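Local coordinates for taurocyamine kinase (PDB 4WOE), which reversibly transfers phosphate between ATP and the guanidino compound taurocyamine, with magnesium as cofactor, giving N-phosphotaurocyamine and ADP, at residues 274-279 with 321-326; 116-121 with 281-286; 60-65 with 75-80. The protein carries 4 engineered substitutions. All coordinates share one frame; numbering follows the deposited sequence.

In the fold
Contacts 1 and 2 lie in one antiparallel eight-stranded sheet, and both touch ADP. Strand 277-283 is common to them: its start lies beside strand 318-323 in contact 1 and its end pairs with strand 117-126 in contact 2. Their centres are about 16 Å apart, and along the chain their segments alternate. Contact 3 closes before either of them opens. It belongs to the helical N-terminal region and holds taurocyamine. Its centre is about 20 Å from that of contact 1 and about 33 Å from that of contact 2. The nucleotide thus sits on the sheet and the guanidino substrate reaches the small helical domain, with the active site between the two.

Contact 1 (274-279 with 321-326). With ADP (adenosine-5'-diphosphate), chain C.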
loop_
_atom_site.group_PDB
_atom_site.type_symbol
_atom_site.label_atom_id
_atom_site.label_comp_id
_atom_site.label_asym_id
_atom_site.label_seq_id
_atom_site.Cartn_x
_atom_site.Cartn_y
_atom_site.Cartn_z
ATOM N N THR A 274 9.607 15.601 19.106
ATOM C CA THR A 274 9.683 14.756 20.290
ATOM C C THR A 274 10.876 13.818 20.249
ATOM O O THR A 274 11.383 13.420 21.302
ATOM C CB THR A 274 8.418 13.878 20.476
ATOM O OG1 THR A 274 8.286 12.988 19.364
ATOM C CG2 THR A 274 7.171 14.722 20.607
ATOM N N THR A 275 11.303 13.447 19.036
ATOM C CA THR A 275 12.312 12.385 18.805
ATOM C C THR A 275 11.864 11.018 19.371
ATOM O O THR A 275 12.637 10.055 19.398
ATOM C CB THR A 275 13.699 12.747 19.421
ATOM O OG1 THR A 275 13.734 12.372 20.800
ATOM C CG2 THR A 275 13.985 14.240 19.299
ATOM N N LEU A 276 10.604 10.944 19.807
ATOM C CA LEU A 276 10.107 9.806 20.579
ATOM C C LEU A 276 9.562 8.667 19.696
ATOM O O LEU A 276 8.693 8.866 18.844
ATOM C CB LEU A 276 9.027 10.287 21.554
ATOM C CG LEU A 276 8.641 9.452 22.780
ATOM C CD1 LEU A 276 8.114 10.349 23.882
ATOM C CD2 LEU A 276 7.588 8.454 22.409
ATOM N N ARG A 277 10.070 7.462 19.925
ATOM C CA ARG A 277 9.547 6.285 19.253
ATOM C C ARG A 277 9.207 5.232 20.291
ATOM O O ARG A 277 10.099 4.625 20.876
ATOM C CB ARG A 277 10.561 5.742 18.235
ATOM C CG ARG A 277 10.014 4.633 17.345
ATOM C CD ARG A 277 11.038 4.195 16.293
ATOM N NE ARG A 277 11.769 2.997 16.681
ATOM C CZ ARG A 277 11.272 1.762 16.595
ATOM N NH1 ARG A 277 12.011 0.724 16.965
ATOM N NH2 ARG A 277 10.038 1.564 16.138
ATOM N N ALA A 278 7.917 5.050 20.546
ATOM C CA ALA A 278 7.441 4.005 21.453
ATOM C C ALA A 278 7.026 2.762 20.652
ATOM O O ALA A 278 6.208 2.842 19.735
ATOM C CB ALA A 278 6.281 4.514 22.288
ATOM N N SER A 279 7.595 1.612 20.987
ATOM C CA SER A 279 7.365 0.427 20.172
ATOM C C SER A 279 7.094 -0.834 20.972
ATOM O O SER A 279 7.521 -0.972 22.129
ATOM C CB SER A 279 8.567 0.168 19.270
ATOM O OG SER A 279 9.642 -0.326 20.044
ATOM N N LEU A 321 5.934 -2.324 16.010
ATOM C CA LEU A 321 4.836 -1.365 15.870
ATOM C C LEU A 321 5.071 -0.105 16.706
ATOM O O LEU A 321 5.307 -0.200 17.903
ATOM C CB LEU A 321 3.512 -2.003 16.293
ATOM C CG LEU A 321 3.055 -3.201 15.465
ATOM C CD1 LEU A 321 1.729 -3.710 15.996
ATOM C CD2 LEU A 321 2.970 -2.836 13.952
ATOM N N SER A 322 4.979 1.071 16.086
ATOM C CA SER A 322 5.296 2.316 16.785
ATOM C C SER A 322 4.500 3.521 16.274
ATOM O O SER A 322 3.962 3.495 15.159
ATOM C CB SER A 322 6.791 2.607 16.666
ATOM O OG SER A 322 7.123 3.048 15.361
ATOM N N ASN A 323 4.413 4.570 17.091
ATOM C CA ASN A 323 3.836 5.825 16.612
ATOM C C ASN A 323 4.624 6.330 15.389
ATOM O O ASN A 323 5.857 6.354 15.401
ATOM C CB ASN A 323 3.829 6.885 17.715
ATOM C CG ASN A 323 5.210 7.102 18.338
ATOM O OD1 ASN A 323 5.773 6.192 18.969
ATOM N ND2 ASN A 323 5.748 8.315 18.195
ATOM N N LYS A 324 3.921 6.703 14.326
ATOM C CA LYS A 324 4.611 7.241 13.161
ATOM C C LYS A 324 5.037 8.701 13.387
ATOM O O LYS A 324 6.070 9.126 12.889
ATOM C CB LYS A 324 3.738 7.123 11.905
ATOM C CG LYS A 324 2.473 7.937 11.940
ATOM C CD LYS A 324 1.615 7.688 10.695
ATOM C CE LYS A 324 0.465 8.701 10.626
ATOM N NZ LYS A 324 -0.600 8.304 9.645
ATOM N N ARG A 325 4.272 9.453 14.164
ATOM C CA ARG A 325 4.528 10.887 14.278
ATOM C C ARG A 325 5.660 11.251 15.264
ATOM O O ARG A 325 5.905 10.544 16.255
ATOM C CB ARG A 325 3.246 11.609 14.664
ATOM C CG ARG A 325 2.100 11.362 13.712
ATOM C CD ARG A 325 0.985 12.358 13.985
ATOM N NE ARG A 325 1.515 13.697 13.795
ATOM C CZ ARG A 325 0.993 14.809 14.295
ATOM N NH1 ARG A 325 -0.111 14.770 15.044
ATOM N NH2 ARG A 325 1.597 15.961 14.038
ATOM N N ARG A 326 6.349 12.358 14.964
ATOM C CA ARG A 326 7.471 12.864 15.768
ATOM C C ARG A 326 7.307 14.346 16.065
ATOM O O ARG A 326 7.534 14.813 17.189
ATOM C CB ARG A 326 8.806 12.681 15.036
ATOM C CG ARG A 326 9.182 11.266 14.691
ATOM C CD ARG A 326 9.687 10.496 15.888
ATOM N NE ARG A 326 10.225 9.217 15.436
ATOM C CZ ARG A 326 9.508 8.108 15.285
ATOM N NH1 ARG A 326 8.211 8.100 15.584
ATOM N NH2 ARG A 326 10.094 7.006 14.833
HETATM P PB ADP C . 15.416 2.858 16.933
HETATM O O1B ADP C . 15.488 3.582 15.609
HETATM O O2B ADP C . 16.776 2.567 17.556
HETATM O O3B ADP C . 14.370 3.410 17.895
HETATM P PA ADP C . 15.479 0.357 15.478
HETATM O O1A ADP C . 16.730 0.935 14.870
HETATM O O2A ADP C . 14.337 -0.098 14.600
HETATM O O3A ADP C . 14.845 1.384 16.558
HETATM O "O5'" ADP C . 15.910 -0.860 16.433
HETATM C "C5'" ADP C . 17.249 -1.071 16.888
HETATM C "C4'" ADP C . 17.199 -2.159 17.952
HETATM O "O4'" ADP C . 16.129 -1.900 18.880
HETATM C "C3'" ADP C . 16.907 -3.522 17.341
HETATM O "O3'" ADP C . 17.646 -4.507 18.075
HETATM C "C2'" ADP C . 15.443 -3.750 17.642
HETATM O "O2'" ADP C . 15.103 -5.135 17.702
HETATM C "C1'" ADP C . 15.324 -3.086 18.998
HETATM N N9 ADP C . 13.902 -2.839 19.352
HETATM C C8 ADP C . 13.076 -1.902 18.829
HETATM N N7 ADP C . 11.836 -1.971 19.395
HETATM C C5 ADP C . 11.865 -2.973 20.294
HETATM C C6 ADP C . 10.896 -3.581 21.243
HETATM N N6 ADP C . 9.624 -3.105 21.321
HETATM N N1 ADP C . 11.328 -4.609 22.017
HETATM C C2 ADP C . 12.593 -5.077 21.924
HETATM N N3 ADP C . 13.522 -4.569 21.090
HETATM C C4 ADP C . 13.221 -3.542 20.261
#
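Arg-277 and Arg-326 lie side by side. Arg-277 CB sits toward the rim of one face of the Arg-326 guanidinium, the two guanidinium planes 39° apart. Arg-277 NE reaches ADP O3B at 2.9 Å, nearly straight, and NH1 reaches O3A. Ser-279 OG donates to ADP N7 at 2.8 Å. Behind these, Asp-320 holds Arg-277 NH2 in a salt bridge, and Arg-326 NH1 bonds Asn-323 O in the guanidinium plane. Strands 277-283 and 318-323 run antiparallel here, and the Asn-323 amide links them. OD1 takes the hydrogen bond from Ala-278 N at 2.9 Å, in the carbonyl plane. ND2 gives one to Leu-276 O at 3.1 Å. These two bonds settle the flip of the amide. ND2 has a second acceptor in Arg-325 O. Chi1 of 54° sets CG between the backbone N and the carbonyl carbon, which turns the amide across to the other strand. Further out, Arg-326 O accepts two bonds from Thr-274, from N at 2.9 Å and from OG1, the latter on a lone pair. Thr-274 OG1 in turn accepts from Leu-276 N, an ST turn. Arg-121, Arg-123 and Arg-305 also bond ADP, and such a group of arginines is characteristic of the phosphagen kinase nucleotide site.

Contact 2 (116-121 with 281-286); sequences LVVSTR and HAKIPM. With ADP (adenosine-5'-diphosphate), chain C.
His-281 lays one face of its imidazole against the adenine of ADP, C6 lying 3.5 Å above the ring plane and offset toward the rim, while Ser-119 of the partner segment flanks it. Ser-119 OG is 3.9 Å from His-281 CB. CD2 and NE2 of the imidazole do most of the touching, and CE1 comes within 3.3 Å of the ribose O2'. Chi1 of -81° swings the ring to the backbone N side, over the base. Ser-119 reads the Watson-Crick edge of the same base. Its O accepts from ADP N6 at 3.2 Å, and its OG lies beside N1. The same Ser-119 O also receives His-281 N, at 3.0 Å, so one carbonyl serves both the strand pairing and the adenine. This is the adenine end of the nucleotide pocket in the phosphagen kinase catalytic domain, built where antiparallel strands 117-126 and 277-283 lie side by side. The base is sandwiched: the extended Arg-121 packs CD on C4 and C5, on the face opposite His-281. Beyond, NH1 bonds ADP O3B at 2.9 Å and NH2 bonds O2B, while O4' sits over one guanidinium face. Away from the ligand, Val-118 N bonds His-281 O and Lys-283 N bonds Leu-116 O. Val-117 and Ala-282 form a non-hydrogen-bonded pair between those links. Lys-283 bends along Leu-116 O and crosses Val-118 at about a right angle. His-182 meets the His-281 ring edge-to-face.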
loop_
_atom_site.group_PDB
_atom_site.type_symbol
_atom_site.label_atom_id
_atom_site.label_comp_id
_atom_site.label_asym_id
_atom_site.label_seq_id
_atom_site.Cartn_x
_atom_site.Cartn_y
_atom_site.Cartn_z
ATOM N N LEU A 116 0.173 -10.858 22.876
ATOM C CA LEU A 116 0.978 -10.967 21.661
ATOM C C LEU A 116 2.297 -10.190 21.719
ATOM O O LEU A 116 3.106 -10.250 20.786
ATOM C CB LEU A 116 0.179 -10.456 20.463
ATOM C CG LEU A 116 -1.251 -10.967 20.339
ATOM C CD1 LEU A 116 -1.928 -10.199 19.221
ATOM C CD2 LEU A 116 -1.241 -12.467 20.068
ATOM N N VAL A 117 2.495 -9.439 22.794
ATOM C CA VAL A 117 3.629 -8.528 22.886
ATOM C C VAL A 117 4.837 -9.148 23.571
ATOM O O VAL A 117 4.824 -9.334 24.780
ATOM C CB VAL A 117 3.238 -7.250 23.648
ATOM C CG1 VAL A 117 4.444 -6.332 23.822
ATOM C CG2 VAL A 117 2.098 -6.548 22.929
ATOM N N VAL A 118 5.882 -9.451 22.806
ATOM C CA VAL A 118 7.124 -9.943 23.394
ATOM C C VAL A 118 7.778 -8.879 24.302
ATOM O O VAL A 118 8.159 -9.164 25.449
ATOM C CB VAL A 118 8.136 -10.381 22.300
ATOM C CG1 VAL A 118 9.394 -10.985 22.927
ATOM C CG2 VAL A 118 7.499 -11.374 21.334
ATOM N N SER A 119 7.904 -7.653 23.797
ATOM C CA SER A 119 8.628 -6.608 24.527
ATOM C C SER A 119 8.193 -5.192 24.140
ATOM O O SER A 119 7.668 -4.971 23.057
ATOM C CB SER A 119 10.133 -6.768 24.305
ATOM O OG SER A 119 10.427 -6.806 22.920
ATOM N N THR A 120 8.429 -4.242 25.041
ATOM C CA THR A 120 8.014 -2.857 24.853
ATOM C C THR A 120 9.192 -1.914 25.084
ATOM O O THR A 120 9.968 -2.083 26.013
ATOM C CB THR A 120 6.856 -2.494 25.793
ATOM O OG1 THR A 120 5.788 -3.424 25.588
ATOM C CG2 THR A 120 6.345 -1.067 25.531
ATOM N N ARG A 121 9.333 -0.926 24.215
ATOM C CA ARG A 121 10.516 -0.086 24.198
ATOM C C ARG A 121 10.110 1.357 23.894
ATOM O O ARG A 121 9.267 1.591 23.027
ATOM C CB ARG A 121 11.493 -0.618 23.146
ATOM C CG ARG A 121 12.833 0.115 22.985
ATOM C CD ARG A 121 13.647 -0.632 21.932
ATOM N NE ARG A 121 14.934 -0.032 21.581
ATOM C CZ ARG A 121 15.095 0.982 20.727
ATOM N NH1 ARG A 121 14.039 1.551 20.151
ATOM N NH2 ARG A 121 16.325 1.436 20.460
ATOM N N HIS A 281 7.327 -5.214 20.108
ATOM C CA HIS A 281 7.477 -6.342 19.192
ATOM C C HIS A 281 6.287 -7.274 19.403
ATOM O O HIS A 281 6.136 -7.866 20.480
ATOM C CB HIS A 281 8.792 -7.090 19.416
ATOM C CG HIS A 281 9.977 -6.444 18.769
ATOM N ND1 HIS A 281 11.198 -7.079 18.659
ATOM C CD2 HIS A 281 10.135 -5.227 18.201
ATOM C CE1 HIS A 281 12.057 -6.278 18.049
ATOM N NE2 HIS A 281 11.439 -5.146 17.765
ATOM N N ALA A 282 5.430 -7.393 18.394
ATOM C CA ALA A 282 4.205 -8.160 18.549
ATOM C C ALA A 282 4.048 -9.271 17.486
ATOM O O ALA A 282 4.554 -9.143 16.353
ATOM C CB ALA A 282 3.006 -7.216 18.517
ATOM N N LYS A 283 3.360 -10.357 17.872
ATOM C CA LYS A 283 3.015 -11.446 16.951
ATOM C C LYS A 283 1.709 -11.135 16.239
ATOM O O LYS A 283 0.630 -11.318 16.802
ATOM C CB LYS A 283 2.867 -12.788 17.678
ATOM C CG LYS A 283 3.923 -13.091 18.699
ATOM C CD LYS A 283 3.316 -13.854 19.878
ATOM C CE LYS A 283 4.362 -14.143 20.946
ATOM N NZ LYS A 283 5.569 -14.801 20.343
ATOM N N ILE A 284 1.799 -10.671 15.001
ATOM C CA ILE A 284 0.588 -10.334 14.261
ATOM C C ILE A 284 0.546 -10.913 12.836
ATOM O O ILE A 284 0.265 -10.187 11.882
ATOM C CB ILE A 284 0.411 -8.789 14.191
ATOM C CG1 ILE A 284 1.648 -8.116 13.578
ATOM C CG2 ILE A 284 0.124 -8.204 15.586
ATOM C CD1 ILE A 284 1.369 -6.732 13.050
ATOM N N PRO A 285 0.805 -12.227 12.688
ATOM C CA PRO A 285 0.870 -12.799 11.333
ATOM C C PRO A 285 -0.387 -12.586 10.466
ATOM O O PRO A 285 -0.235 -12.334 9.270
ATOM C CB PRO A 285 1.091 -14.291 11.595
ATOM C CG PRO A 285 0.512 -14.516 12.960
ATOM C CD PRO A 285 0.840 -13.276 13.726
ATOM N N MET A 286 -1.594 -12.673 11.019
ATOM C CA MET A 286 -2.771 -12.473 10.168
ATOM C C MET A 286 -2.963 -11.014 9.752
ATOM O O MET A 286 -3.182 -10.743 8.562
ATOM C CB MET A 286 -4.051 -12.980 10.836
ATOM C CG MET A 286 -4.220 -14.479 10.757
ATOM S SD MET A 286 -5.936 -14.933 11.011
ATOM C CE MET A 286 -5.800 -16.706 11.264
HETATM P PB ADP C . 15.416 2.858 16.933
HETATM O O1B ADP C . 15.488 3.582 15.609
HETATM O O2B ADP C . 16.776 2.567 17.556
HETATM O O3B ADP C . 14.370 3.410 17.895
HETATM P PA ADP C . 15.479 0.357 15.478
HETATM O O1A ADP C . 16.730 0.935 14.870
HETATM O O2A ADP C . 14.337 -0.098 14.600
HETATM O O3A ADP C . 14.845 1.384 16.558
HETATM O "O5'" ADP C . 15.910 -0.860 16.433
HETATM C "C5'" ADP C . 17.249 -1.071 16.888
HETATM C "C4'" ADP C . 17.199 -2.159 17.952
HETATM O "O4'" ADP C . 16.129 -1.900 18.880
HETATM C "C3'" ADP C . 16.907 -3.522 17.341
HETATM O "O3'" ADP C . 17.646 -4.507 18.075
HETATM C "C2'" ADP C . 15.443 -3.750 17.642
HETATM O "O2'" ADP C . 15.103 -5.135 17.702
HETATM C "C1'" ADP C . 15.324 -3.086 18.998
HETATM N N9 ADP C . 13.902 -2.839 19.352
HETATM C C8 ADP C . 13.076 -1.902 18.829
HETATM N N7 ADP C . 11.836 -1.971 19.395
HETATM C C5 ADP C . 11.865 -2.973 20.294
HETATM C C6 ADP C . 10.896 -3.581 21.243
HETATM N N6 ADP C . 9.624 -3.105 21.321
HETATM N N1 ADP C . 11.328 -4.609 22.017
HETATM C C2 ADP C . 12.593 -5.077 21.924
HETATM N N3 ADP C . 13.522 -4.569 21.090
HETATM C C4 ADP C . 13.221 -3.542 20.261
#

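Contact 3 (60-65 with 75-80); sequences LLPRSC and DFFDAV. With 3S5 (Taurocyamine), chain E.
Pro-62 is the bump of this contact, pushed into a hollow formed by Phe-76, Phe-77 and Val-80 of helix 74-84. Its CG touches Phe-76 CE2 at 3.8 Å and Phe-77 CE1 at 4.0 Å. Its CD meets Val-80 CG1 tip to tip. Pro-62 and each phenylalanine run past each other in opposite directions. Phe-76 CD2 lies over the centre of the Phe-77 ring, and Val-80 CG2 lies over one face of Phe-76, toward the rim, so the walls of the hollow also pack on each other. Leu-61 fills in beside the proline, with CD2 against Val-80 CG1 at 3.7 Å. Arg-63 O faces the edge of the Phe-77 ring, 3.5 Å from CZ. No hydrogen bond joins the two segments. The loop belongs to the phosphagen kinase N-terminal domain and forms part of the taurocyamine site, gripping the sulfonate. Leu-61 N bonds O10 at 2.9 Å, and Leu-60 N bonds O09. Arg-63, whose CB is directed away from the helix, is bent at chi2 (-59°), which turns the guanidinium to the sulfonate. NH1 bonds O10 and NH2 bonds O08. NH1 also bonds Pro-62 O, from above the carbonyl plane. Arg-63 lies next to Cys-268, the predicted active-site residue. The loop follows helix 46-55, which touches Pro-62, Phe-76 and Phe-77, while helix 22-26 borders Leu-61, Pro-62 and Val-80.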
loop_
_atom_site.group_PDB
_atom_site.type_symbol
_atom_site.label_atom_id
_atom_site.label_comp_id
_atom_site.label_asym_id
_atom_site.label_seq_id
_atom_site.Cartn_x
_atom_site.Cartn_y
_atom_site.Cartn_z
ATOM N N LEU A 60 16.079 8.112 2.027
ATOM C CA LEU A 60 15.058 9.099 1.675
ATOM C C LEU A 60 15.475 10.517 2.051
ATOM O O LEU A 60 15.112 11.497 1.372
ATOM C CB LEU A 60 13.723 8.762 2.353
ATOM C CG LEU A 60 12.513 9.644 2.009
ATOM C CD1 LEU A 60 12.113 9.495 0.558
ATOM C CD2 LEU A 60 11.331 9.317 2.888
ATOM N N LEU A 61 16.230 10.622 3.137
ATOM C CA LEU A 61 16.572 11.920 3.726
ATOM C C LEU A 61 18.071 12.228 3.704
ATOM O O LEU A 61 18.893 11.314 3.570
ATOM C CB LEU A 61 16.061 11.975 5.172
ATOM C CG LEU A 61 14.546 11.796 5.271
ATOM C CD1 LEU A 61 14.105 11.557 6.705
ATOM C CD2 LEU A 61 13.848 13.013 4.692
ATOM N N PRO A 62 18.425 13.520 3.849
ATOM C CA PRO A 62 19.804 13.926 4.134
ATOM C C PRO A 62 20.123 13.731 5.595
ATOM O O PRO A 62 19.254 13.298 6.359
ATOM C CB PRO A 62 19.799 15.413 3.813
ATOM C CG PRO A 62 18.402 15.830 4.245
ATOM C CD PRO A 62 17.535 14.697 3.763
ATOM N N ARG A 63 21.346 14.079 5.984
ATOM C CA ARG A 63 21.668 14.231 7.385
ATOM C C ARG A 63 22.120 15.679 7.637
ATOM O O ARG A 63 21.954 16.550 6.780
ATOM C CB ARG A 63 22.730 13.208 7.802
ATOM C CG ARG A 63 22.291 11.735 7.586
ATOM C CD ARG A 63 21.017 11.411 8.379
ATOM N NE ARG A 63 20.667 9.988 8.363
ATOM C CZ ARG A 63 19.808 9.423 7.514
ATOM N NH1 ARG A 63 19.210 10.156 6.592
ATOM N NH2 ARG A 63 19.543 8.123 7.589
ATOM N N SER A 64 22.666 15.948 8.816
ATOM C CA SER A 64 23.073 17.303 9.131
ATOM C C SER A 64 24.536 17.329 9.559
ATOM O O SER A 64 24.965 16.507 10.377
ATOM C CB SER A 64 22.171 17.890 10.224
ATOM O OG SER A 64 21.888 16.938 11.226
ATOM N N CYS A 65 25.301 18.272 9.019
ATOM C CA CYS A 65 26.723 18.355 9.371
ATOM C C CYS A 65 26.902 18.694 10.845
ATOM O O CYS A 65 27.890 18.294 11.471
ATOM C CB CYS A 65 27.445 19.380 8.497
ATOM S SG CYS A 65 26.713 21.030 8.513
ATOM N N ASP A 75 16.387 26.969 3.662
ATOM C CA ASP A 75 15.626 26.788 2.415
ATOM C C ASP A 75 15.588 25.329 1.975
ATOM O O ASP A 75 14.590 24.871 1.427
ATOM C CB ASP A 75 16.212 27.624 1.277
ATOM C CG ASP A 75 16.114 29.110 1.525
ATOM O OD1 ASP A 75 15.519 29.521 2.548
ATOM O OD2 ASP A 75 16.633 29.868 0.674
ATOM N N PHE A 76 16.682 24.604 2.206
ATOM C CA PHE A 76 16.731 23.193 1.858
ATOM C C PHE A 76 16.030 22.318 2.909
ATOM O O PHE A 76 15.169 21.499 2.577
ATOM C CB PHE A 76 18.185 22.737 1.651
ATOM C CG PHE A 76 18.328 21.248 1.481
ATOM C CD1 PHE A 76 17.918 20.623 0.306
ATOM C CD2 PHE A 76 18.856 20.466 2.506
ATOM C CE1 PHE A 76 18.034 19.239 0.153
ATOM C CE2 PHE A 76 18.983 19.088 2.360
ATOM C CZ PHE A 76 18.568 18.472 1.182
ATOM N N PHE A 77 16.364 22.503 4.178
ATOM C CA PHE A 77 15.836 21.605 5.204
ATOM C C PHE A 77 14.340 21.795 5.461
ATOM O O PHE A 77 13.617 20.808 5.616
ATOM C CB PHE A 77 16.646 21.751 6.499
ATOM C CG PHE A 77 17.966 21.014 6.453
ATOM C CD1 PHE A 77 18.010 19.637 6.628
ATOM C CD2 PHE A 77 19.152 21.687 6.186
ATOM C CE1 PHE A 77 19.229 18.947 6.555
ATOM C CE2 PHE A 77 20.371 21.006 6.119
ATOM C CZ PHE A 77 20.410 19.643 6.297
ATOM N N ASP A 78 13.864 23.042 5.481
ATOM C CA ASP A 78 12.434 23.287 5.700
ATOM C C ASP A 78 11.589 22.555 4.660
ATOM O O ASP A 78 10.551 21.980 4.995
ATOM C CB ASP A 78 12.107 24.781 5.675
ATOM C CG ASP A 78 12.288 25.453 7.037
ATOM O OD1 ASP A 78 12.829 24.817 7.958
ATOM O OD2 ASP A 78 11.891 26.627 7.184
ATOM N N ALA A 79 12.047 22.560 3.408
ATOM C CA ALA A 79 11.314 21.894 2.335
ATOM C C ALA A 79 11.280 20.381 2.567
ATOM O O ALA A 79 10.234 19.746 2.424
ATOM C CB ALA A 79 11.935 22.225 0.949
ATOM N N VAL A 80 12.425 19.822 2.945
ATOM C CA VAL A 80 12.558 18.394 3.232
ATOM C C VAL A 80 11.717 17.963 4.453
ATOM O O VAL A 80 11.022 16.937 4.423
ATOM C CB VAL A 80 14.046 18.034 3.459
ATOM C CG1 VAL A 80 14.190 16.637 4.081
ATOM C CG2 VAL A 80 14.819 18.154 2.155
HETATM N N01 3S5 E . 16.609 7.828 11.234
HETATM C C02 3S5 E . 16.724 7.259 10.064
HETATM N N03 3S5 E . 17.847 6.688 9.734
HETATM N N04 3S5 E . 15.674 7.259 9.187
HETATM C C05 3S5 E . 15.849 6.618 7.911
HETATM C C06 3S5 E . 15.879 7.681 6.813
HETATM S S07 3S5 E . 16.780 7.149 5.400
HETATM O O08 3S5 E . 17.975 6.302 5.801
HETATM O O09 3S5 E . 15.897 6.372 4.425
HETATM O O10 3S5 E . 17.239 8.411 4.715
#